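Local structure of esterase Rv0045c (Mycobacterium tuberculosis, 6WYN) at residues 112-117 / 131-136; 54-59 / 98-103; 275-280 / 284-289; 236-239 / 245-248; 150-155 / 322-327. The protein hydrolyses carboxylic esters, preferring short, straight-chain alkyl esters such as butanoates, and is likely involved in ester and lipid metabolism, although its physiological substrate is unknown. One frame throughout, in Å; residues are numbered along the deposited sequence.

Interaction 1: 112-117 / 131-136; sequences VDLPGH and QLNSET
Asn133 reaches from helix 130-144 onto Pro115 and Leu114, in the loop that follows strand 109-112, and it illustrates how an amide can pack against carbon while its nitrogen finds weak polar partners beyond the loop. Its CB heads toward the loop, and CG stands anti to the carbonyl carbon (chi1 -67°), which carries the amide up to the outer rim of the proline ring. CG arrives first, 4.1 Å from Pro115 CD. Beyond it, OD1 settles against the arc of CB, CG and CD, nearest to Pro115 CG at 3.7 Å. The other branch, ND2, faces the isobutyl end of Leu114, with CD1 of that leucine 4.2 Å from Asn133 ND2; this nitrogen also makes weak hydrogen bonds to Tyr128 O and Thr160 OG1. The receiving loop has the Asp-Leu-Pro-Gly-His sequence familiar from alpha/beta hydrolases and folds as a type II beta turn from Leu114 to His117, in which Gly116 takes the positive phi (81°). A side-chain bond reinforces the turn: His117 ND1 donates to Pro115 O over 2.7 Å, approaching from above the carbonyl plane. The same imidazole meets His89 edge-to-face. Leu114 also touches the nucleophile elbow, and about 8 Å separates the nearest side-chain atoms of Leu114 and Ser155. One helical turn on from Asn133, Thr136 CG2 brushes the same proline, 4.4 Å from Pro115 CG, and Ile73 of strand 73-78 lies against both Pro115 and Thr136.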
# COMPACT_ATOMS: atom_id res chain seq x y z
N VAL A 112 -1.32 3.91 -6.53
CA VAL A 112 -1.37 2.85 -7.55
C VAL A 112 -1.92 1.54 -7.02
O VAL A 112 -1.65 1.24 -5.87
CB VAL A 112 0.05 2.61 -8.10
CG1 VAL A 112 0.02 1.59 -9.20
CG2 VAL A 112 0.68 3.90 -8.60
N ASP A 113 -2.70 0.84 -7.84
CA ASP A 113 -3.07 -0.56 -7.53
C ASP A 113 -1.93 -1.47 -7.99
O ASP A 113 -1.60 -1.44 -9.17
CB ASP A 113 -4.38 -0.99 -8.19
CG ASP A 113 -5.66 -0.38 -7.62
OD1 ASP A 113 -5.69 -0.10 -6.39
OD2 ASP A 113 -6.65 -0.18 -8.40
N LEU A 114 -1.27 -2.16 -7.06
CA LEU A 114 -0.22 -3.12 -7.37
C LEU A 114 -0.84 -4.22 -8.24
O LEU A 114 -1.99 -4.55 -8.09
CB LEU A 114 0.38 -3.71 -6.09
CG LEU A 114 1.18 -2.76 -5.20
CD1 LEU A 114 1.70 -3.57 -4.04
CD2 LEU A 114 2.32 -2.05 -5.94
N PRO A 115 -0.05 -4.87 -9.12
CA PRO A 115 -0.50 -6.09 -9.79
C PRO A 115 -1.20 -7.00 -8.78
O PRO A 115 -0.79 -7.16 -7.60
CB PRO A 115 0.79 -6.68 -10.34
CG PRO A 115 1.62 -5.48 -10.60
CD PRO A 115 1.31 -4.49 -9.49
N GLY A 116 -2.28 -7.58 -9.23
CA GLY A 116 -3.04 -8.54 -8.43
C GLY A 116 -3.98 -7.91 -7.44
O GLY A 116 -4.53 -8.63 -6.63
N HIS A 117 -4.13 -6.59 -7.47
CA HIS A 117 -4.89 -5.83 -6.45
C HIS A 117 -5.71 -4.71 -7.11
O HIS A 117 -5.31 -4.18 -8.18
CB HIS A 117 -3.88 -5.24 -5.47
CG HIS A 117 -3.08 -6.23 -4.71
ND1 HIS A 117 -1.88 -6.73 -5.18
CD2 HIS A 117 -3.28 -6.76 -3.47
CE1 HIS A 117 -1.38 -7.56 -4.27
NE2 HIS A 117 -2.25 -7.61 -3.23
N GLN A 131 10.07 -7.14 -7.15
CA GLN A 131 10.86 -7.02 -8.40
C GLN A 131 9.96 -6.98 -9.66
O GLN A 131 10.26 -6.16 -10.56
CB GLN A 131 11.83 -8.20 -8.48
CG GLN A 131 12.98 -8.10 -7.46
CD GLN A 131 12.90 -8.51 -5.98
OE1 GLN A 131 11.85 -8.89 -5.38
NE2 GLN A 131 14.08 -8.41 -5.37
N LEU A 132 9.01 -7.90 -9.74
CA LEU A 132 7.99 -8.04 -10.84
C LEU A 132 7.07 -6.78 -10.83
O LEU A 132 6.88 -6.11 -11.88
CB LEU A 132 7.23 -9.37 -10.64
CG LEU A 132 8.06 -10.65 -10.98
CD1 LEU A 132 7.40 -12.02 -10.63
CD2 LEU A 132 8.46 -10.61 -12.44
N ASN A 133 6.62 -6.38 -9.64
CA ASN A 133 5.74 -5.19 -9.43
C ASN A 133 6.44 -3.98 -9.98
O ASN A 133 5.83 -3.24 -10.77
CB ASN A 133 5.40 -4.89 -7.98
CG ASN A 133 4.55 -5.96 -7.40
OD1 ASN A 133 4.01 -6.78 -8.13
ND2 ASN A 133 4.47 -5.99 -6.08
N SER A 134 7.71 -3.81 -9.62
CA SER A 134 8.56 -2.69 -10.06
C SER A 134 8.72 -2.69 -11.60
O SER A 134 8.71 -1.64 -12.20
CB SER A 134 9.88 -2.77 -9.37
OG SER A 134 10.62 -1.57 -9.56
N GLU A 135 8.97 -3.83 -12.21
CA GLU A 135 9.13 -3.93 -13.69
C GLU A 135 7.85 -3.46 -14.40
O GLU A 135 7.94 -2.69 -15.30
CB GLU A 135 9.45 -5.38 -14.10
CG GLU A 135 10.85 -5.83 -13.76
CD GLU A 135 11.98 -5.27 -14.63
OE1 GLU A 135 13.13 -5.72 -14.45
OE2 GLU A 135 11.71 -4.38 -15.48
N THR A 136 6.69 -3.94 -13.99
CA THR A 136 5.38 -3.50 -14.53
C THR A 136 5.21 -1.97 -14.30
O THR A 136 4.85 -1.22 -15.25
CB THR A 136 4.29 -4.37 -13.93
OG1 THR A 136 4.62 -5.76 -14.06
CG2 THR A 136 2.93 -4.06 -14.54

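Interaction 2: 54-59 / 98-103; sequences EQAGVN and WDTVIV
Gln55 reaches Thr100 through a fully stretched side chain: CG lies opposite the backbone N (chi1 -173°) and the extension continues through CD, so the amide is projected across the threonine at about a right angle. Thr100 answers with OG1 placed beside its own backbone N (chi1 -64°), where the hydroxyl donates to Gln55 OE1 over 2.7 Å, in the carbonyl plane and on a lone pair. The same OG1 accepts from Asn52 ND2, so two polar groups grip the hydroxyl. The methyl branch does the apolar work: Thr100 CG2 lies 3.8 Å from Ala56 CB and also touches the CB and CG methylenes of Gln55. Just past these residues the helix ends in a Schellman motif at Gly57 (phi 67°), with Gly57 N bonded to Glu54 O at 2.7 Å. The chain thereby turns to bring Val58 back, and Val58 CG2 rests 4.0 Å from Val103 CG1, one helical turn beyond Thr100. Helix 49-55 is thus laid against helix 99-105. Arg232 of helix 227-237 and Pro317 of helix 317-328 touch both Gln55 and Thr100, Arg318 bonds to the carbonyls of Glu54 and Gln55, and Trp78 of strand 73-78 packs on Val103.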
# COMPACT_ATOMS: atom_id res chain seq x y z
N GLU A 54 -13.36 13.48 7.32
CA GLU A 54 -13.66 13.48 8.78
C GLU A 54 -12.56 12.69 9.53
O GLU A 54 -11.94 13.24 10.43
CB GLU A 54 -15.08 12.93 8.91
CG GLU A 54 -15.60 12.74 10.33
CD GLU A 54 -16.90 11.93 10.43
OE1 GLU A 54 -17.56 11.98 11.52
OE2 GLU A 54 -17.26 11.22 9.44
N GLN A 55 -12.23 11.47 9.09
CA GLN A 55 -11.13 10.68 9.71
C GLN A 55 -9.82 11.48 9.69
O GLN A 55 -9.05 11.37 10.65
CB GLN A 55 -11.02 9.31 9.07
CG GLN A 55 -10.03 8.39 9.74
CD GLN A 55 -9.95 7.02 9.08
OE1 GLN A 55 -9.81 6.87 7.86
NE2 GLN A 55 -9.94 5.99 9.91
N ALA A 56 -9.57 12.28 8.66
CA ALA A 56 -8.33 13.07 8.58
C ALA A 56 -8.47 14.36 9.40
O ALA A 56 -7.47 15.08 9.48
CB ALA A 56 -7.98 13.38 7.15
N GLY A 57 -9.68 14.69 9.86
CA GLY A 57 -9.93 15.93 10.62
C GLY A 57 -9.73 17.15 9.74
O GLY A 57 -9.12 18.12 10.17
N VAL A 58 -10.17 17.11 8.49
CA VAL A 58 -10.05 18.29 7.58
C VAL A 58 -11.45 18.58 7.08
O VAL A 58 -12.30 17.66 7.04
CB VAL A 58 -9.07 18.07 6.41
CG1 VAL A 58 -7.64 17.86 6.90
CG2 VAL A 58 -9.54 16.95 5.50
N ASN A 59 -11.73 19.84 6.77
CA ASN A 59 -13.06 20.18 6.20
C ASN A 59 -12.84 20.98 4.94
O ASN A 59 -11.70 21.37 4.67
CB ASN A 59 -14.02 20.93 7.14
CG ASN A 59 -13.36 21.91 8.08
OD1 ASN A 59 -12.78 22.92 7.64
ND2 ASN A 59 -13.42 21.58 9.36
N TRP A 98 -5.09 4.58 0.89
CA TRP A 98 -4.45 5.91 1.08
C TRP A 98 -5.44 7.08 1.12
O TRP A 98 -4.95 8.19 1.32
CB TRP A 98 -3.40 6.14 0.03
CG TRP A 98 -2.35 5.11 -0.00
CD1 TRP A 98 -2.19 4.10 -0.91
CD2 TRP A 98 -1.32 4.98 0.97
NE1 TRP A 98 -1.05 3.41 -0.63
CE2 TRP A 98 -0.52 3.88 0.55
CE3 TRP A 98 -0.98 5.68 2.13
CZ2 TRP A 98 0.58 3.46 1.28
CZ3 TRP A 98 0.11 5.25 2.85
CH2 TRP A 98 0.91 4.21 2.39
N ASP A 99 -6.73 6.88 0.92
CA ASP A 99 -7.71 7.99 0.74
C ASP A 99 -7.57 9.01 1.89
O ASP A 99 -7.54 10.22 1.64
CB ASP A 99 -9.14 7.44 0.65
CG ASP A 99 -9.47 6.66 -0.62
OD1 ASP A 99 -8.58 6.58 -1.54
OD2 ASP A 99 -10.61 6.11 -0.65
N THR A 100 -7.54 8.54 3.12
CA THR A 100 -7.57 9.44 4.30
C THR A 100 -6.30 10.23 4.29
O THR A 100 -6.37 11.46 4.39
CB THR A 100 -7.85 8.70 5.61
OG1 THR A 100 -9.16 8.14 5.55
CG2 THR A 100 -7.74 9.65 6.80
N VAL A 101 -5.16 9.56 4.15
CA VAL A 101 -3.86 10.25 4.13
C VAL A 101 -3.83 11.29 3.00
O VAL A 101 -3.33 12.40 3.18
CB VAL A 101 -2.70 9.23 4.06
CG1 VAL A 101 -1.40 9.86 3.66
CG2 VAL A 101 -2.53 8.47 5.36
N ILE A 102 -4.24 10.89 1.79
CA ILE A 102 -4.14 11.79 0.62
C ILE A 102 -5.07 12.99 0.84
O ILE A 102 -4.64 14.09 0.60
CB ILE A 102 -4.39 10.99 -0.66
CG1 ILE A 102 -3.17 10.10 -0.88
CG2 ILE A 102 -4.66 11.89 -1.85
CD1 ILE A 102 -3.33 9.18 -2.04
N VAL A 103 -6.27 12.78 1.34
CA VAL A 103 -7.27 13.87 1.56
C VAL A 103 -6.70 14.81 2.63
O VAL A 103 -6.67 16.04 2.42
CB VAL A 103 -8.64 13.28 1.91
CG1 VAL A 103 -9.63 14.30 2.52
CG2 VAL A 103 -9.26 12.67 0.67

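Interaction 3: 275-280 / 284-289; sequences LVRGGS and VTDQDT
The guanidinium of Arg277 meets a water at its edge, in plane, and has Val284 O and Asp286 OD1 at oblique positions around it. That water accepts from Arg277 NE at 3.0 Å and from Val284 N, also at 3.0 Å, which makes it a bridge between strand 273-278 and the loop leading to helix 286-295. The two elements begin a beta-alpha-beta unit completed by strand 299-305, and the contact closes the strand-to-helix turn. Opposite charges may add a looser attraction: Asp286 OD1 lies 4.3 Å from Arg277 NH1, well out of the guanidinium plane and with no N-H aimed at it. The other terminal nitrogen, NH2, bonds to Ser281 O. The methylenes CG and CD run over Val284, with Arg277 CD 3.8 Å from Val284 CG1, and a bend at chi3 (46°) then turns NE toward the water and the Val284 carbonyl side. Deeper along the strand, Leu275 CD2 abuts Thr289 OG1 at 3.8 Å. Both Arg277 and Val284 touch Asp179, the inferred catalytic acid, whose OD1 is bonded by Gly278 N, so this turn borders the active site. The helix start is fastened by a capping box. Asp288 N donates to Thr285 OG1 over 2.8 Å, while Thr285 N returns an almost straight bond (177°) to Asp288 OD2, arriving from above the carboxylate plane; Arg187 makes a salt bridge to that same oxygen. Thr285 O takes two donors from Thr289, one turn further on: the backbone N and the hydroxyl OG1, the latter at 3.2 Å.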
# COMPACT_ATOMS: atom_id res chain seq x y z
N LEU A 275 11.74 5.48 7.74
CA LEU A 275 10.89 4.34 8.10
C LEU A 275 9.85 4.85 9.05
O LEU A 275 10.20 5.70 9.92
CB LEU A 275 11.76 3.24 8.73
CG LEU A 275 11.05 2.05 9.37
CD1 LEU A 275 10.32 1.23 8.31
CD2 LEU A 275 12.07 1.16 10.09
N VAL A 276 8.64 4.32 8.94
CA VAL A 276 7.52 4.60 9.87
C VAL A 276 7.12 3.26 10.44
O VAL A 276 6.65 2.42 9.61
CB VAL A 276 6.34 5.33 9.20
CG1 VAL A 276 5.21 5.60 10.20
CG2 VAL A 276 6.77 6.63 8.54
N ARG A 277 7.25 3.07 11.75
CA ARG A 277 6.74 1.83 12.36
C ARG A 277 5.43 2.10 13.08
O ARG A 277 5.25 3.21 13.64
CB ARG A 277 7.73 1.20 13.35
CG ARG A 277 8.95 0.52 12.75
CD ARG A 277 9.80 -0.17 13.82
NE ARG A 277 8.86 -0.90 14.65
CZ ARG A 277 8.68 -0.72 15.97
NH1 ARG A 277 9.49 0.08 16.64
NH2 ARG A 277 7.68 -1.34 16.62
N GLY A 278 4.61 1.08 13.16
CA GLY A 278 3.51 0.99 14.13
C GLY A 278 4.05 0.54 15.48
O GLY A 278 4.68 -0.51 15.52
N GLY A 279 3.87 1.38 16.50
CA GLY A 279 4.25 1.11 17.91
C GLY A 279 3.65 -0.16 18.49
O GLY A 279 4.30 -0.75 19.35
N SER A 280 2.48 -0.58 18.03
CA SER A 280 1.84 -1.87 18.41
C SER A 280 2.10 -2.95 17.34
O SER A 280 1.47 -3.98 17.40
CB SER A 280 0.38 -1.70 18.64
OG SER A 280 0.23 -0.71 19.64
N VAL A 284 8.24 -5.18 12.30
CA VAL A 284 9.62 -4.69 12.17
C VAL A 284 10.24 -4.66 13.57
O VAL A 284 9.67 -3.99 14.44
CB VAL A 284 9.65 -3.30 11.52
CG1 VAL A 284 11.09 -2.77 11.41
CG2 VAL A 284 8.93 -3.34 10.16
N THR A 285 11.38 -5.33 13.75
CA THR A 285 12.14 -5.37 15.01
C THR A 285 13.16 -4.24 15.08
O THR A 285 13.54 -3.65 14.02
CB THR A 285 12.89 -6.70 15.16
OG1 THR A 285 13.91 -6.75 14.16
CG2 THR A 285 11.94 -7.86 15.05
N ASP A 286 13.68 -3.98 16.27
CA ASP A 286 14.80 -3.01 16.45
C ASP A 286 16.00 -3.45 15.61
O ASP A 286 16.65 -2.59 15.02
CB ASP A 286 15.19 -2.87 17.93
CG ASP A 286 14.12 -2.16 18.76
OD1 ASP A 286 13.24 -1.48 18.18
OD2 ASP A 286 14.14 -2.31 19.97
N GLN A 287 16.31 -4.74 15.59
CA GLN A 287 17.42 -5.24 14.76
C GLN A 287 17.12 -4.99 13.26
O GLN A 287 18.05 -4.59 12.50
CB GLN A 287 17.61 -6.74 15.06
CG GLN A 287 19.06 -7.17 15.00
CD GLN A 287 19.93 -6.72 16.17
OE1 GLN A 287 19.91 -7.33 17.24
NE2 GLN A 287 20.79 -5.73 15.93
N ASP A 288 15.89 -5.21 12.82
CA ASP A 288 15.48 -4.84 11.43
C ASP A 288 15.84 -3.38 11.14
O ASP A 288 16.42 -3.08 10.10
CB ASP A 288 13.99 -5.10 11.21
CG ASP A 288 13.59 -6.57 11.16
OD1 ASP A 288 14.50 -7.46 10.92
OD2 ASP A 288 12.38 -6.84 11.39
N THR A 289 15.50 -2.48 12.05
CA THR A 289 15.69 -1.03 11.85
C THR A 289 17.17 -0.74 11.81
O THR A 289 17.61 0.04 10.94
CB THR A 289 15.01 -0.21 12.95
OG1 THR A 289 13.66 -0.62 13.09
CG2 THR A 289 15.11 1.26 12.62
O HOH W 1 6.88 -2.81 13.52

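Interaction 4: 236-239 / 245-248; sequences HNSR and NWVW
Val247 O is gripped from across the strands by Arg239 N, which donates over 2.9 Å nearly along the C=O axis, and by the CA-H of Ser238, whose CA lies 3.3 Å away. The return bond, Val247 N to Arg239 O at 3.0 Å, completes an antiparallel hydrogen-bonded pair in the beta hairpin of strands 238-240 and 246-248. Ser238 and Trp248 form the adjoining non-hydrogen-bonded pair. This small hairpin follows helix 227-237 and probably belongs to the inserted cap rather than to the main sheet. The two indoles of the second strand meet the first segment differently. Trp248 presents its edge, with CE3 only 3.4 Å from Asn237 O and the oxygen in the ring plane. Trp246 comes obliquely, its CE3 3.6 Å from Arg239 C, and meets Phe211 of helix 211-221 edge-to-face. Polar groups at the helix-to-strand junction have partners outside the hairpin: Ser238 OG bonds to Val234 O, while the Asn237 amide joins Gly92 O and Asn94 ND2. On the side carrying Arg239 and Val247, a water ties the strands again, accepting from Arg239 NE at 3.1 Å in the guanidinium plane and donating to Trp248 O at 2.7 Å.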
# COMPACT_ATOMS: atom_id res chain seq x y z
N HIS A 236 -14.22 -0.98 -0.70
CA HIS A 236 -13.18 -0.73 -1.74
C HIS A 236 -12.47 -2.02 -2.13
O HIS A 236 -11.98 -2.13 -3.26
CB HIS A 236 -12.18 0.31 -1.26
CG HIS A 236 -12.78 1.65 -1.09
ND1 HIS A 236 -13.65 2.16 -2.02
CD2 HIS A 236 -12.66 2.55 -0.09
CE1 HIS A 236 -13.98 3.38 -1.64
NE2 HIS A 236 -13.43 3.63 -0.44
N ASN A 237 -12.37 -2.98 -1.21
CA ASN A 237 -11.50 -4.16 -1.42
C ASN A 237 -12.32 -5.34 -1.93
O ASN A 237 -11.75 -6.45 -2.06
CB ASN A 237 -10.75 -4.54 -0.16
CG ASN A 237 -9.35 -5.01 -0.42
OD1 ASN A 237 -8.79 -4.80 -1.51
ND2 ASN A 237 -8.73 -5.59 0.60
N SER A 238 -13.58 -5.12 -2.19
CA SER A 238 -14.54 -6.19 -2.56
C SER A 238 -15.43 -5.76 -3.75
O SER A 238 -15.50 -4.56 -4.04
CB SER A 238 -15.34 -6.60 -1.35
OG SER A 238 -16.38 -5.71 -1.05
N ARG A 239 -16.14 -6.72 -4.36
CA ARG A 239 -17.21 -6.41 -5.36
C ARG A 239 -18.30 -7.48 -5.36
O ARG A 239 -17.98 -8.66 -5.10
CB ARG A 239 -16.61 -6.33 -6.77
CG ARG A 239 -16.11 -7.66 -7.31
CD ARG A 239 -15.06 -7.44 -8.39
NE ARG A 239 -14.62 -8.69 -8.98
CZ ARG A 239 -15.34 -9.45 -9.81
NH1 ARG A 239 -14.83 -10.57 -10.29
NH2 ARG A 239 -16.56 -9.10 -10.18
N ASN A 245 -23.59 -13.00 -4.81
CA ASN A 245 -22.42 -13.26 -3.94
C ASN A 245 -21.38 -12.13 -4.06
O ASN A 245 -21.43 -11.37 -5.05
CB ASN A 245 -21.74 -14.58 -4.30
CG ASN A 245 -22.51 -15.80 -3.83
OD1 ASN A 245 -23.46 -15.68 -3.06
ND2 ASN A 245 -22.09 -16.97 -4.27
N TRP A 246 -20.45 -12.06 -3.10
CA TRP A 246 -19.32 -11.10 -3.06
C TRP A 246 -17.97 -11.81 -3.10
O TRP A 246 -17.87 -12.93 -2.57
CB TRP A 246 -19.42 -10.22 -1.83
CG TRP A 246 -20.71 -9.51 -1.74
CD1 TRP A 246 -21.95 -10.04 -1.50
CD2 TRP A 246 -20.90 -8.10 -1.93
NE1 TRP A 246 -22.89 -9.05 -1.48
CE2 TRP A 246 -22.28 -7.85 -1.75
CE3 TRP A 246 -20.04 -7.04 -2.20
CZ2 TRP A 246 -22.81 -6.56 -1.82
CZ3 TRP A 246 -20.56 -5.77 -2.28
CH2 TRP A 246 -21.92 -5.53 -2.09
N VAL A 247 -16.95 -11.13 -3.66
CA VAL A 247 -15.54 -11.62 -3.74
C VAL A 247 -14.57 -10.48 -3.40
O VAL A 247 -14.97 -9.27 -3.53
CB VAL A 247 -15.30 -12.21 -5.14
CG1 VAL A 247 -13.85 -12.61 -5.35
CG2 VAL A 247 -16.25 -13.39 -5.39
N TRP A 248 -13.37 -10.83 -2.94
CA TRP A 248 -12.23 -9.89 -2.78
C TRP A 248 -11.73 -9.45 -4.16
O TRP A 248 -11.67 -10.28 -5.10
CB TRP A 248 -11.09 -10.49 -1.95
CG TRP A 248 -11.44 -10.82 -0.52
CD1 TRP A 248 -11.46 -12.07 0.04
CD2 TRP A 248 -11.77 -9.90 0.54
NE1 TRP A 248 -11.78 -11.97 1.38
CE2 TRP A 248 -12.00 -10.66 1.71
CE3 TRP A 248 -11.90 -8.50 0.64
CZ2 TRP A 248 -12.34 -10.09 2.94
CZ3 TRP A 248 -12.24 -7.94 1.85
CH2 TRP A 248 -12.46 -8.72 2.98
O HOH W 2 -12.04 -9.99 -7.78

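Interaction 5: 150-155 / 322-327; sequences FVVGMS and EIVRGV
Phe150 overlaps the end of Val327, the two side chains sliding past each other in opposite directions so that ring carbon and methyl meet side by side. Phe150 CD2 lies 3.9 Å from Val327 CG1, and the next ring atom, CE2, sits 3.8 Å from Val327 O, which reaches the ring obliquely. The ring gets there because its CG stands anti to the carbonyl carbon (chi1 -43°), while Val327 puts CG1 opposite its own backbone N. Two residues along the strand and three back along the helix, the pattern repeats more loosely: Val152 CG2 faces Val324 CG2 at 4.4 Å. Such spacing is how a helix lies on a strand, with alternate strand residues meeting successive helical turns, and here helix 317-328 covers a face of the central sheet of the alpha/beta hydrolase fold. Strand 150-154 leads into the nucleophile elbow, the sharp turn at which Ser155 takes a strained backbone (phi 46°, psi -121°) just ahead of helix 156-167. Ser155, the inferred nucleophile, is hydrogen-bonded through OG to His310 NE2. Around the packing site, Glu174 of strand 174-178 touches both Phe150 and Val327. The helix also carries a polar pair of its own: Arg325 NH1 makes a salt bridge to Glu322 OE2 at 2.7 Å, the oxygen lying at the guanidinium edge.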
# COMPACT_ATOMS: atom_id res chain seq x y z
N PHE A 150 8.81 11.95 -4.30
CA PHE A 150 8.56 11.15 -3.07
C PHE A 150 7.71 9.91 -3.36
O PHE A 150 6.64 10.00 -3.97
CB PHE A 150 7.88 12.01 -1.98
CG PHE A 150 8.48 13.38 -1.87
CD1 PHE A 150 8.11 14.40 -2.75
CD2 PHE A 150 9.52 13.63 -0.99
CE1 PHE A 150 8.71 15.65 -2.70
CE2 PHE A 150 10.11 14.89 -0.93
CZ PHE A 150 9.71 15.90 -1.78
N VAL A 151 8.15 8.76 -2.86
CA VAL A 151 7.38 7.50 -2.90
C VAL A 151 7.17 7.00 -1.48
O VAL A 151 8.15 6.81 -0.76
CB VAL A 151 8.05 6.44 -3.78
CG1 VAL A 151 7.21 5.19 -3.92
CG2 VAL A 151 8.35 7.05 -5.13
N VAL A 152 5.92 6.79 -1.13
CA VAL A 152 5.49 6.20 0.14
C VAL A 152 4.97 4.82 -0.19
O VAL A 152 4.02 4.75 -0.97
CB VAL A 152 4.40 7.05 0.78
CG1 VAL A 152 3.94 6.46 2.09
CG2 VAL A 152 4.87 8.48 0.91
N GLY A 153 5.52 3.80 0.46
CA GLY A 153 5.10 2.41 0.25
C GLY A 153 4.90 1.71 1.56
O GLY A 153 5.84 1.71 2.41
N MET A 154 3.79 1.01 1.69
CA MET A 154 3.54 0.18 2.89
C MET A 154 3.79 -1.31 2.58
O MET A 154 3.29 -1.83 1.55
CB MET A 154 2.11 0.39 3.38
CG MET A 154 1.82 -0.34 4.65
SD MET A 154 0.70 -1.69 4.27
CE MET A 154 0.52 -2.49 5.85
N SER A 155 4.49 -2.01 3.46
CA SER A 155 4.73 -3.49 3.34
C SER A 155 5.17 -3.89 1.89
O SER A 155 6.21 -3.44 1.45
CB SER A 155 3.56 -4.27 3.86
OG SER A 155 4.01 -5.56 4.30
N GLU A 322 1.25 13.89 9.14
CA GLU A 322 2.23 14.86 9.70
C GLU A 322 3.61 14.39 9.32
O GLU A 322 4.43 15.23 8.93
CB GLU A 322 2.03 15.05 11.21
CG GLU A 322 0.82 15.92 11.54
CD GLU A 322 0.35 16.95 10.49
OE1 GLU A 322 -0.87 16.95 10.17
OE2 GLU A 322 1.18 17.77 9.97
N ILE A 323 3.89 13.10 9.40
CA ILE A 323 5.26 12.63 9.06
C ILE A 323 5.50 12.84 7.57
O ILE A 323 6.61 13.22 7.17
CB ILE A 323 5.46 11.14 9.41
CG1 ILE A 323 5.48 10.92 10.92
CG2 ILE A 323 6.70 10.60 8.72
CD1 ILE A 323 5.08 9.52 11.31
N VAL A 324 4.52 12.51 6.73
CA VAL A 324 4.73 12.66 5.26
C VAL A 324 4.88 14.15 4.94
O VAL A 324 5.75 14.50 4.13
CB VAL A 324 3.59 11.99 4.47
CG1 VAL A 324 3.63 12.41 3.00
CG2 VAL A 324 3.67 10.48 4.63
N ARG A 325 4.05 14.99 5.56
CA ARG A 325 4.14 16.46 5.38
C ARG A 325 5.56 16.94 5.71
O ARG A 325 6.09 17.78 4.93
CB ARG A 325 3.08 17.20 6.20
CG ARG A 325 2.98 18.65 5.73
CD ARG A 325 1.85 19.38 6.39
NE ARG A 325 0.57 19.04 5.80
CZ ARG A 325 -0.47 18.57 6.48
NH1 ARG A 325 -0.38 18.36 7.79
NH2 ARG A 325 -1.60 18.29 5.85
N GLY A 326 6.17 16.39 6.77
CA GLY A 326 7.53 16.75 7.22
C GLY A 326 8.57 16.40 6.18
O GLY A 326 9.46 17.21 5.92
N VAL A 327 8.41 15.26 5.53
CA VAL A 327 9.36 14.77 4.50
C VAL A 327 9.26 15.68 3.29
O VAL A 327 10.31 15.98 2.70
CB VAL A 327 9.02 13.33 4.12
CG1 VAL A 327 9.71 12.92 2.83
CG2 VAL A 327 9.35 12.40 5.28

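From the N terminus, interaction 2 closes first, its loop holding strands 65-70, 73-78 and 85-88. Interaction 1 follows in series as a short closure between the loop after strand 109-112 and helix 130-144. Interaction 5 then opens at strand 150-154 and closes only near the C terminus; nested within it are the hairpin of interaction 4 and, later, the strand-to-helix turn of interaction 3. None of the loops cross. Packing joins several of them: Trp98 of interaction 2 touches Val152 of interaction 5, Asp99 meets His236 of interaction 4, and Val276 of interaction 3 lies against Ile323. Interactions 3 and 5 share the central sheet, while interaction 4 stands about 31 Å from interaction 3, centre to centre.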